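Local coordinates for probable exosome complex exonuclease 2 (PDB 2WNR), which is probably a non-catalytic component of the archaeal exosome, an RNA-degrading complex, in which it helps to structure the Rrp41 active site, at residues 80-91 and 135-146. Sequence-based numbering, arbitrary orientation.
Sequences VILTNSELLPMA and WMLFLDLHIIDY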
loop_
_atom_site.group_PDB
_atom_site.type_symbol
_atom_site.label_atom_id
_atom_site.label_comp_id
_atom_site.label_asym_id
_atom_site.label_seq_id
_atom_site.Cartn_x
_atom_site.Cartn_y
_atom_site.Cartn_z
ATOM N N VAL A 80 -5.791 -19.456 16.406
ATOM C CA VAL A 80 -5.042 -18.232 16.174
ATOM C C VAL A 80 -5.595 -17.052 16.973
ATOM O O VAL A 80 -6.811 -16.899 17.116
ATOM C CB VAL A 80 -5.015 -17.907 14.672
ATOM C CG1 VAL A 80 -4.266 -16.601 14.406
ATOM C CG2 VAL A 80 -4.406 -19.067 13.886
ATOM N N ILE A 81 -4.693 -16.231 17.502
ATOM C CA ILE A 81 -5.051 -14.912 18.047
ATOM C C ILE A 81 -4.395 -13.830 17.198
ATOM O O ILE A 81 -3.209 -13.915 16.897
ATOM C CB ILE A 81 -4.612 -14.753 19.519
ATOM C CG1 ILE A 81 -5.482 -15.614 20.431
ATOM C CG2 ILE A 81 -4.707 -13.295 19.971
ATOM C CD1 ILE A 81 -5.096 -15.556 21.900
ATOM N N LEU A 82 -5.169 -12.814 16.824
ATOM C CA LEU A 82 -4.680 -11.682 16.047
ATOM C C LEU A 82 -5.050 -10.367 16.734
ATOM O O LEU A 82 -6.221 -9.994 16.779
ATOM C CB LEU A 82 -5.278 -11.725 14.641
ATOM C CG LEU A 82 -4.685 -12.751 13.689
ATOM C CD1 LEU A 82 -5.682 -13.128 12.624
ATOM C CD2 LEU A 82 -3.387 -12.266 13.059
ATOM N N THR A 83 -4.052 -9.668 17.270
ATOM C CA THR A 83 -4.277 -8.438 18.023
ATOM C C THR A 83 -3.945 -7.237 17.158
ATOM O O THR A 83 -2.881 -7.170 16.551
ATOM C CB THR A 83 -3.450 -8.400 19.326
ATOM O OG1 THR A 83 -3.761 -9.551 20.113
ATOM C CG2 THR A 83 -3.753 -7.148 20.165
ATOM N N ASN A 84 -4.882 -6.300 17.077
ATOM C CA ASN A 84 -4.660 -5.067 16.347
ATOM C C ASN A 84 -5.328 -3.898 17.060
ATOM O O ASN A 84 -6.410 -4.050 17.632
ATOM C CB ASN A 84 -5.140 -5.161 14.890
ATOM C CG ASN A 84 -4.881 -3.863 14.113
ATOM O OD1 ASN A 84 -3.750 -3.587 13.706
ATOM N ND2 ASN A 84 -5.933 -3.054 13.928
ATOM N N SER A 85 -4.678 -2.741 17.043
ATOM C CA SER A 85 -5.243 -1.581 17.705
ATOM C C SER A 85 -5.331 -0.389 16.773
ATOM O O SER A 85 -4.431 -0.146 15.969
ATOM C CB SER A 85 -4.452 -1.221 18.962
ATOM O OG SER A 85 -3.081 -1.153 18.675
ATOM N N GLU A 86 -6.432 0.338 16.881
ATOM C CA GLU A 86 -6.620 1.559 16.130
ATOM C C GLU A 86 -6.488 2.788 17.048
ATOM O O GLU A 86 -7.404 3.104 17.813
ATOM C CB GLU A 86 -7.983 1.536 15.441
ATOM C CG GLU A 86 -8.078 0.564 14.288
ATOM C CD GLU A 86 -7.360 1.051 13.028
ATOM O OE1 GLU A 86 -7.887 1.968 12.361
ATOM O OE2 GLU A 86 -6.284 0.504 12.684
ATOM N N LEU A 87 -5.341 3.461 16.980
ATOM C CA LEU A 87 -5.146 4.687 17.729
ATOM C C LEU A 87 -5.781 5.844 16.942
ATOM O O LEU A 87 -5.140 6.476 16.105
ATOM C CB LEU A 87 -3.660 4.926 18.009
ATOM C CG LEU A 87 -3.088 4.429 19.338
ATOM C CD1 LEU A 87 -3.444 2.991 19.607
ATOM C CD2 LEU A 87 -1.584 4.589 19.350
ATOM N N LEU A 88 -7.054 6.101 17.215
ATOM C CA LEU A 88 -7.850 6.975 16.376
ATOM C C LEU A 88 -7.488 8.456 16.492
ATOM O O LEU A 88 -7.286 8.982 17.598
ATOM C CB LEU A 88 -9.340 6.813 16.696
ATOM C CG LEU A 88 -9.993 5.428 16.612
ATOM C CD1 LEU A 88 -11.423 5.451 17.143
ATOM C CD2 LEU A 88 -9.919 4.767 15.241
ATOM N N PRO A 89 -7.445 9.148 15.347
ATOM C CA PRO A 89 -7.360 10.599 15.384
ATOM C C PRO A 89 -8.372 11.194 16.374
ATOM O O PRO A 89 -8.107 12.249 16.989
ATOM C CB PRO A 89 -7.704 10.998 13.953
ATOM C CG PRO A 89 -7.251 9.863 13.137
ATOM C CD PRO A 89 -7.449 8.628 13.968
ATOM N N MET A 90 -9.505 10.504 16.527
ATOM C CA MET A 90 -10.537 10.842 17.513
ATOM C C MET A 90 -9.944 10.951 18.919
ATOM O O MET A 90 -10.192 11.924 19.644
ATOM C CB MET A 90 -11.649 9.786 17.491
ATOM C CG MET A 90 -12.609 9.823 18.667
ATOM S SD MET A 90 -14.243 9.267 18.162
ATOM C CE MET A 90 -14.189 7.580 18.701
ATOM N N ALA A 91 -9.138 9.955 19.265
ATOM C CA ALA A 91 -8.660 9.763 20.623
ATOM C C ALA A 91 -7.619 10.775 21.097
ATOM O O ALA A 91 -7.362 10.861 22.297
ATOM C CB ALA A 91 -8.118 8.334 20.775
ATOM N N TRP A 135 -10.273 -21.901 14.915
ATOM C CA TRP A 135 -10.872 -20.625 15.270
ATOM C C TRP A 135 -9.821 -19.516 15.319
ATOM O O TRP A 135 -8.801 -19.638 15.995
ATOM C CB TRP A 135 -11.613 -20.714 16.607
ATOM C CG TRP A 135 -13.024 -21.219 16.511
ATOM C CD1 TRP A 135 -13.522 -22.358 17.070
ATOM C CD2 TRP A 135 -14.122 -20.595 15.831
ATOM N NE1 TRP A 135 -14.856 -22.488 16.779
ATOM C CE2 TRP A 135 -15.253 -21.420 16.022
ATOM C CE3 TRP A 135 -14.260 -19.415 15.082
ATOM C CZ2 TRP A 135 -16.508 -21.112 15.488
ATOM C CZ3 TRP A 135 -15.514 -19.107 14.546
ATOM C CH2 TRP A 135 -16.620 -19.959 14.753
ATOM N N MET A 136 -10.078 -18.439 14.591
ATOM C CA MET A 136 -9.202 -17.275 14.633
ATOM C C MET A 136 -9.889 -16.153 15.393
ATOM O O MET A 136 -10.960 -15.678 14.993
ATOM C CB MET A 136 -8.853 -16.810 13.226
ATOM C CG MET A 136 -8.061 -17.822 12.425
ATOM S SD MET A 136 -7.584 -17.209 10.802
ATOM C CE MET A 136 -9.177 -17.068 9.973
ATOM N N LEU A 137 -9.275 -15.751 16.499
ATOM C CA LEU A 137 -9.814 -14.692 17.346
ATOM C C LEU A 137 -9.203 -13.351 16.987
ATOM O O LEU A 137 -8.037 -13.110 17.291
ATOM C CB LEU A 137 -9.522 -15.003 18.813
ATOM C CG LEU A 137 -10.499 -15.775 19.695
ATOM C CD1 LEU A 137 -11.326 -16.814 18.959
ATOM C CD2 LEU A 137 -9.714 -16.412 20.830
ATOM N N PHE A 138 -9.978 -12.489 16.334
ATOM C CA PHE A 138 -9.523 -11.118 16.058
ATOM C C PHE A 138 -9.801 -10.229 17.256
ATOM O O PHE A 138 -10.936 -9.842 17.509
ATOM C CB PHE A 138 -10.198 -10.534 14.815
ATOM C CG PHE A 138 -9.716 -11.127 13.522
ATOM C CD1 PHE A 138 -8.639 -10.563 12.844
ATOM C CD2 PHE A 138 -10.338 -12.247 12.974
ATOM C CE1 PHE A 138 -8.183 -11.113 11.633
ATOM C CE2 PHE A 138 -9.892 -12.790 11.772
ATOM C CZ PHE A 138 -8.808 -12.214 11.104
ATOM N N LEU A 139 -8.760 -9.932 18.015
ATOM C CA LEU A 139 -8.859 -8.963 19.088
ATOM C C LEU A 139 -8.617 -7.572 18.498
ATOM O O LEU A 139 -7.517 -7.281 18.034
ATOM C CB LEU A 139 -7.835 -9.284 20.173
ATOM C CG LEU A 139 -8.125 -10.409 21.174
ATOM C CD1 LEU A 139 -8.871 -11.590 20.577
ATOM C CD2 LEU A 139 -6.832 -10.887 21.782
ATOM N N ASP A 140 -9.652 -6.738 18.494
ATOM C CA ASP A 140 -9.563 -5.390 17.933
ATOM C C ASP A 140 -9.742 -4.293 18.993
ATOM O O ASP A 140 -10.808 -4.148 19.596
ATOM C CB ASP A 140 -10.558 -5.215 16.785
ATOM C CG ASP A 140 -10.088 -5.879 15.507
ATOM O OD1 ASP A 140 -9.016 -5.466 14.996
ATOM O OD2 ASP A 140 -10.790 -6.798 15.010
ATOM N N LEU A 141 -8.679 -3.531 19.218
ATOM C CA LEU A 141 -8.664 -2.519 20.258
ATOM C C LEU A 141 -8.920 -1.166 19.626
ATOM O O LEU A 141 -8.203 -0.751 18.721
ATOM C CB LEU A 141 -7.316 -2.529 20.994
ATOM C CG LEU A 141 -6.927 -3.700 21.912
ATOM C CD1 LEU A 141 -7.160 -5.062 21.292
ATOM C CD2 LEU A 141 -5.463 -3.577 22.338
ATOM N N HIS A 142 -9.954 -0.489 20.108
ATOM C CA HIS A 142 -10.403 0.758 19.511
ATOM C C HIS A 142 -10.197 1.893 20.512
ATOM O O HIS A 142 -10.970 2.053 21.470
ATOM C CB HIS A 142 -11.871 0.633 19.101
ATOM C CG HIS A 142 -12.172 1.190 17.746
ATOM N ND1 HIS A 142 -11.697 0.622 16.582
ATOM C CD2 HIS A 142 -12.912 2.258 17.365
ATOM C CE1 HIS A 142 -12.123 1.318 15.545
ATOM N NE2 HIS A 142 -12.862 2.317 15.992
ATOM N N ILE A 143 -9.144 2.675 20.303
ATOM C CA ILE A 143 -8.811 3.717 21.261
ATOM C C ILE A 143 -9.666 4.941 20.930
ATOM O O ILE A 143 -9.534 5.540 19.867
ATOM C CB ILE A 143 -7.289 4.014 21.328
ATOM C CG1 ILE A 143 -6.511 2.851 21.969
ATOM C CG2 ILE A 143 -7.024 5.211 22.178
ATOM C CD1 ILE A 143 -6.409 1.576 21.142
ATOM N N ILE A 144 -10.546 5.279 21.869
ATOM C CA ILE A 144 -11.602 6.268 21.706
ATOM C C ILE A 144 -11.198 7.617 22.294
ATOM O O ILE A 144 -11.584 8.667 21.782
ATOM C CB ILE A 144 -12.897 5.747 22.395
ATOM C CG1 ILE A 144 -13.362 4.416 21.769
ATOM C CG2 ILE A 144 -14.006 6.750 22.364
ATOM C CD1 ILE A 144 -13.641 4.446 20.262
ATOM N N ASP A 145 -10.414 7.580 23.368
ATOM C CA ASP A 145 -10.032 8.772 24.128
ATOM C C ASP A 145 -8.697 8.443 24.786
ATOM O O ASP A 145 -8.533 7.359 25.364
ATOM C CB ASP A 145 -11.086 9.063 25.199
ATOM C CG ASP A 145 -11.458 10.558 25.314
ATOM O OD1 ASP A 145 -10.835 11.436 24.673
ATOM O OD2 ASP A 145 -12.407 10.850 26.073
ATOM N N TYR A 146 -7.731 9.347 24.678
ATOM C CA TYR A 146 -6.418 9.102 25.266
ATOM C C TYR A 146 -6.048 10.181 26.272
ATOM O O TYR A 146 -5.802 11.334 25.900
ATOM C CB TYR A 146 -5.341 8.951 24.182
ATOM C CG TYR A 146 -3.912 8.997 24.695
ATOM C CD1 TYR A 146 -3.450 8.078 25.640
ATOM C CD2 TYR A 146 -3.023 9.968 24.234
ATOM C CE1 TYR A 146 -2.138 8.127 26.117
ATOM C CE2 TYR A 146 -1.710 10.025 24.701
ATOM C CZ TYR A 146 -1.276 9.103 25.643
ATOM O OH TYR A 146 0.024 9.159 26.101
#
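L82 and F138 each carry CG beside the backbone N and anti to the carbonyl carbon (chi1 -76° and -72°), and the two side chains run alongside one another, L82 CD1 reaching F138 CE1 at 3.4 Å. They are facing residues of two parallel strands, 80-87 and 133-145, joined by alternating backbone hydrogen bonds from V80 N to W135 O (3.0 Å) through to I143 N and E86 O. On the opposite face, largely apolar but with T83 and S85 among its residues, I81 CG2 meets L139 CD2 at 3.7 Å, and L87 lies beside I143. Further along, L88 crosses H142 roughly at right angles and lays CD2 over one ring face, 4.3 Å from the H142 ring centroid, an off-centre CH-pi contact. Replacing H142 by an alanine is likely to strip L88 of this ring surface and open a gap beside it. A91 O accepts a bent backbone hydrogen bond from Y146 N (2.8 Å). D140 is salt-bridged to a basic side chain on another protein's chain. In this RNase PH-family domain the strands and intervening helix 102-117 form a beta-alpha-beta crossover; helices 102-117 and 150-164 cover the I81/L139 face, T83 OG1 hydrogen-bonding to D112, and strand 58-69 pairs antiparallel with 133-145.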